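PDB 6CC2: cell division control protein 45 cdc45 putative from Entamoeba histolytica, which probably acts in eukaryotic DNA replication as the Cdc45 component of the CMG helicase, with a conformational switch that may regulate replication. Local coordinates for residues Asp199-Ala204 with Gln227-Asn232. Residues are numbered along the deposited sequence; the frame is centred on the assembly and turned at random.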
loop_
_atom_site.group_PDB
_atom_site.type_symbol
_atom_site.label_atom_id
_atom_site.label_comp_id
_atom_site.label_asym_id
_atom_site.label_seq_id
_atom_site.Cartn_x
_atom_site.Cartn_y
_atom_site.Cartn_z
ATOM N N ASP A 199 -6.257 0.892 21.540
ATOM C CA ASP A 199 -5.492 0.157 20.531
ATOM C C ASP A 199 -5.841 0.606 19.111
ATOM O O ASP A 199 -5.038 0.435 18.182
ATOM C CB ASP A 199 -5.762 -1.344 20.662
ATOM C CG ASP A 199 -4.774 -2.043 21.565
ATOM O OD1 ASP A 199 -3.676 -1.497 21.798
ATOM O OD2 ASP A 199 -5.092 -3.153 22.029
HETATM N N MSE A 200 -7.051 1.128 18.904
HETATM C CA MSE A 200 -7.448 1.587 17.576
HETATM C C MSE A 200 -6.496 2.663 17.029
HETATM O O MSE A 200 -6.364 2.828 15.815
HETATM C CB MSE A 200 -8.863 2.126 17.614
HETATM C CG MSE A 200 -9.911 1.075 17.865
HETATM SE SE MSE A 200 -11.658 1.866 18.052
HETATM C CE MSE A 200 -12.659 0.221 18.143
ATOM N N TYR A 201 -5.806 3.385 17.904
ATOM C CA TYR A 201 -4.859 4.392 17.423
ATOM C C TYR A 201 -3.607 3.759 16.815
ATOM O O TYR A 201 -3.040 4.286 15.846
ATOM C CB TYR A 201 -4.490 5.349 18.558
ATOM C CG TYR A 201 -5.611 6.336 18.852
ATOM C CD1 TYR A 201 -5.672 7.548 18.175
ATOM C CD2 TYR A 201 -6.618 6.040 19.766
ATOM C CE1 TYR A 201 -6.699 8.449 18.419
ATOM C CE2 TYR A 201 -7.639 6.941 20.022
ATOM C CZ TYR A 201 -7.669 8.146 19.342
ATOM O OH TYR A 201 -8.695 9.033 19.584
ATOM N N TRP A 202 -3.130 2.650 17.388
ATOM C CA TRP A 202 -2.056 1.881 16.760
ATOM C C TRP A 202 -2.453 1.431 15.363
ATOM O O TRP A 202 -1.707 1.612 14.395
ATOM C CB TRP A 202 -1.731 0.679 17.646
ATOM C CG TRP A 202 -0.801 -0.351 17.085
ATOM C CD1 TRP A 202 -1.066 -1.686 16.928
ATOM C CD2 TRP A 202 0.545 -0.155 16.650
ATOM N NE1 TRP A 202 0.039 -2.340 16.463
ATOM C CE2 TRP A 202 1.043 -1.419 16.259
ATOM C CE3 TRP A 202 1.400 0.955 16.589
ATOM C CZ2 TRP A 202 2.348 -1.596 15.788
ATOM C CZ3 TRP A 202 2.683 0.780 16.104
ATOM C CH2 TRP A 202 3.148 -0.485 15.714
ATOM N N TYR A 203 -3.648 0.844 15.238
ATOM C CA TYR A 203 -4.111 0.408 13.916
ATOM C C TYR A 203 -4.248 1.606 12.989
ATOM O O TYR A 203 -3.786 1.578 11.851
ATOM C CB TYR A 203 -5.433 -0.343 14.073
ATOM C CG TYR A 203 -5.335 -1.544 15.008
ATOM C CD1 TYR A 203 -4.184 -2.294 15.099
ATOM C CD2 TYR A 203 -6.415 -1.912 15.801
ATOM C CE1 TYR A 203 -4.087 -3.381 15.961
ATOM C CE2 TYR A 203 -6.340 -2.997 16.669
ATOM C CZ TYR A 203 -5.163 -3.729 16.738
ATOM O OH TYR A 203 -5.049 -4.800 17.577
ATOM N N ALA A 204 -4.867 2.687 13.471
ATOM C CA ALA A 204 -5.021 3.859 12.621
ATOM C C ALA A 204 -3.669 4.424 12.206
ATOM O O ALA A 204 -3.510 4.918 11.070
ATOM C CB ALA A 204 -5.844 4.933 13.347
ATOM N N GLN A 227 -0.412 14.171 14.646
ATOM C CA GLN A 227 -0.775 15.178 15.636
ATOM C C GLN A 227 -2.181 14.926 16.183
ATOM O O GLN A 227 -2.452 15.215 17.354
ATOM C CB GLN A 227 -0.685 16.581 15.040
ATOM C CG GLN A 227 -0.895 17.693 16.046
ATOM C CD GLN A 227 0.216 17.759 17.075
ATOM O OE1 GLN A 227 1.398 17.697 16.731
ATOM N NE2 GLN A 227 -0.157 17.867 18.344
ATOM N N TYR A 228 -3.087 14.421 15.349
ATOM C CA TYR A 228 -4.426 14.069 15.831
ATOM C C TYR A 228 -4.349 12.975 16.884
ATOM O O TYR A 228 -5.030 13.053 17.927
ATOM C CB TYR A 228 -5.307 13.626 14.669
ATOM C CG TYR A 228 -6.748 13.344 15.052
ATOM C CD1 TYR A 228 -7.616 14.392 15.322
ATOM C CD2 TYR A 228 -7.237 12.056 15.113
ATOM C CE1 TYR A 228 -8.930 14.164 15.675
ATOM C CE2 TYR A 228 -8.570 11.819 15.442
ATOM C CZ TYR A 228 -9.395 12.875 15.724
ATOM O OH TYR A 228 -10.719 12.661 16.070
ATOM N N PHE A 229 -3.506 11.960 16.643
ATOM C CA PHE A 229 -3.339 10.893 17.625
ATOM C C PHE A 229 -2.693 11.432 18.895
ATOM O O PHE A 229 -3.076 11.054 20.003
ATOM C CB PHE A 229 -2.484 9.767 17.062
ATOM C CG PHE A 229 -2.939 9.234 15.728
ATOM C CD1 PHE A 229 -4.274 9.203 15.388
ATOM C CD2 PHE A 229 -2.015 8.745 14.837
ATOM C CE1 PHE A 229 -4.672 8.721 14.146
ATOM C CE2 PHE A 229 -2.402 8.241 13.587
ATOM C CZ PHE A 229 -3.726 8.232 13.257
ATOM N N ILE A 230 -1.686 12.299 18.748
ATOM C CA ILE A 230 -1.025 12.897 19.912
ATOM C C ILE A 230 -2.021 13.666 20.759
ATOM O O ILE A 230 -1.988 13.604 21.999
ATOM C CB ILE A 230 0.136 13.814 19.467
ATOM C CG1 ILE A 230 1.291 12.974 18.904
ATOM C CG2 ILE A 230 0.596 14.673 20.618
ATOM C CD1 ILE A 230 2.373 13.807 18.225
ATOM N N ASP A 231 -2.900 14.438 20.110
ATOM C CA ASP A 231 -3.867 15.243 20.824
ATOM C C ASP A 231 -4.851 14.357 21.583
ATOM O O ASP A 231 -5.164 14.622 22.745
ATOM C CB ASP A 231 -4.630 16.152 19.851
ATOM C CG ASP A 231 -3.776 17.313 19.317
ATOM O OD1 ASP A 231 -2.648 17.512 19.796
ATOM O OD2 ASP A 231 -4.247 18.027 18.405
ATOM N N ASN A 232 -5.351 13.301 20.934
ATOM C CA ASN A 232 -6.389 12.506 21.584
ATOM C C ASN A 232 -5.833 11.582 22.665
ATOM O O ASN A 232 -6.560 11.256 23.625
ATOM C CB ASN A 232 -7.160 11.702 20.550
ATOM C CG ASN A 232 -8.189 12.542 19.825
ATOM O OD1 ASN A 232 -9.293 12.755 20.322
ATOM N ND2 ASN A 232 -7.819 13.048 18.652
#
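Tyr201 and Ala204, one helical turn apart, face the last two turns of helix 219-233, where Tyr201 meets Phe229 and Asn232, while Ala204 meets Phe229 alone. Tyr228 stands at the margin of this contact, its ring reaching toward Lys191 and forming a cation-pi pair with Arg184, while the amide nitrogen ND2 of Asn232 lies 3.2 Å above the centre of one ring face. Phe229 is the main apolar link. With CG anti to its carbonyl carbon (chi1 -52°), its ring extends across to the other helix: CD1 meets the edge of the Tyr201 ring at CD1, 3.5 Å away, and CZ lies 3.9 Å from Ala204 CB. The two rings are turned 81° against each other, with centroids 5.9 Å apart. Asn232 lies beyond, its CB 3.2 Å from Tyr201 OH. Its amide is held at both ends: ND2 donates to Tyr228 O (2.9 Å), approaching above the carbonyl plane and from the face opposite Asn232 N, while OD1 accepts from Lys191. That lysine, with Leu187, brings helix 182-192 against the Tyr201 side chain. The segment axes come within 11.0 Å at 172°, the nearly antiparallel pairing of an alpha-helical hairpin, here formed by helices 199-213 and 219-233.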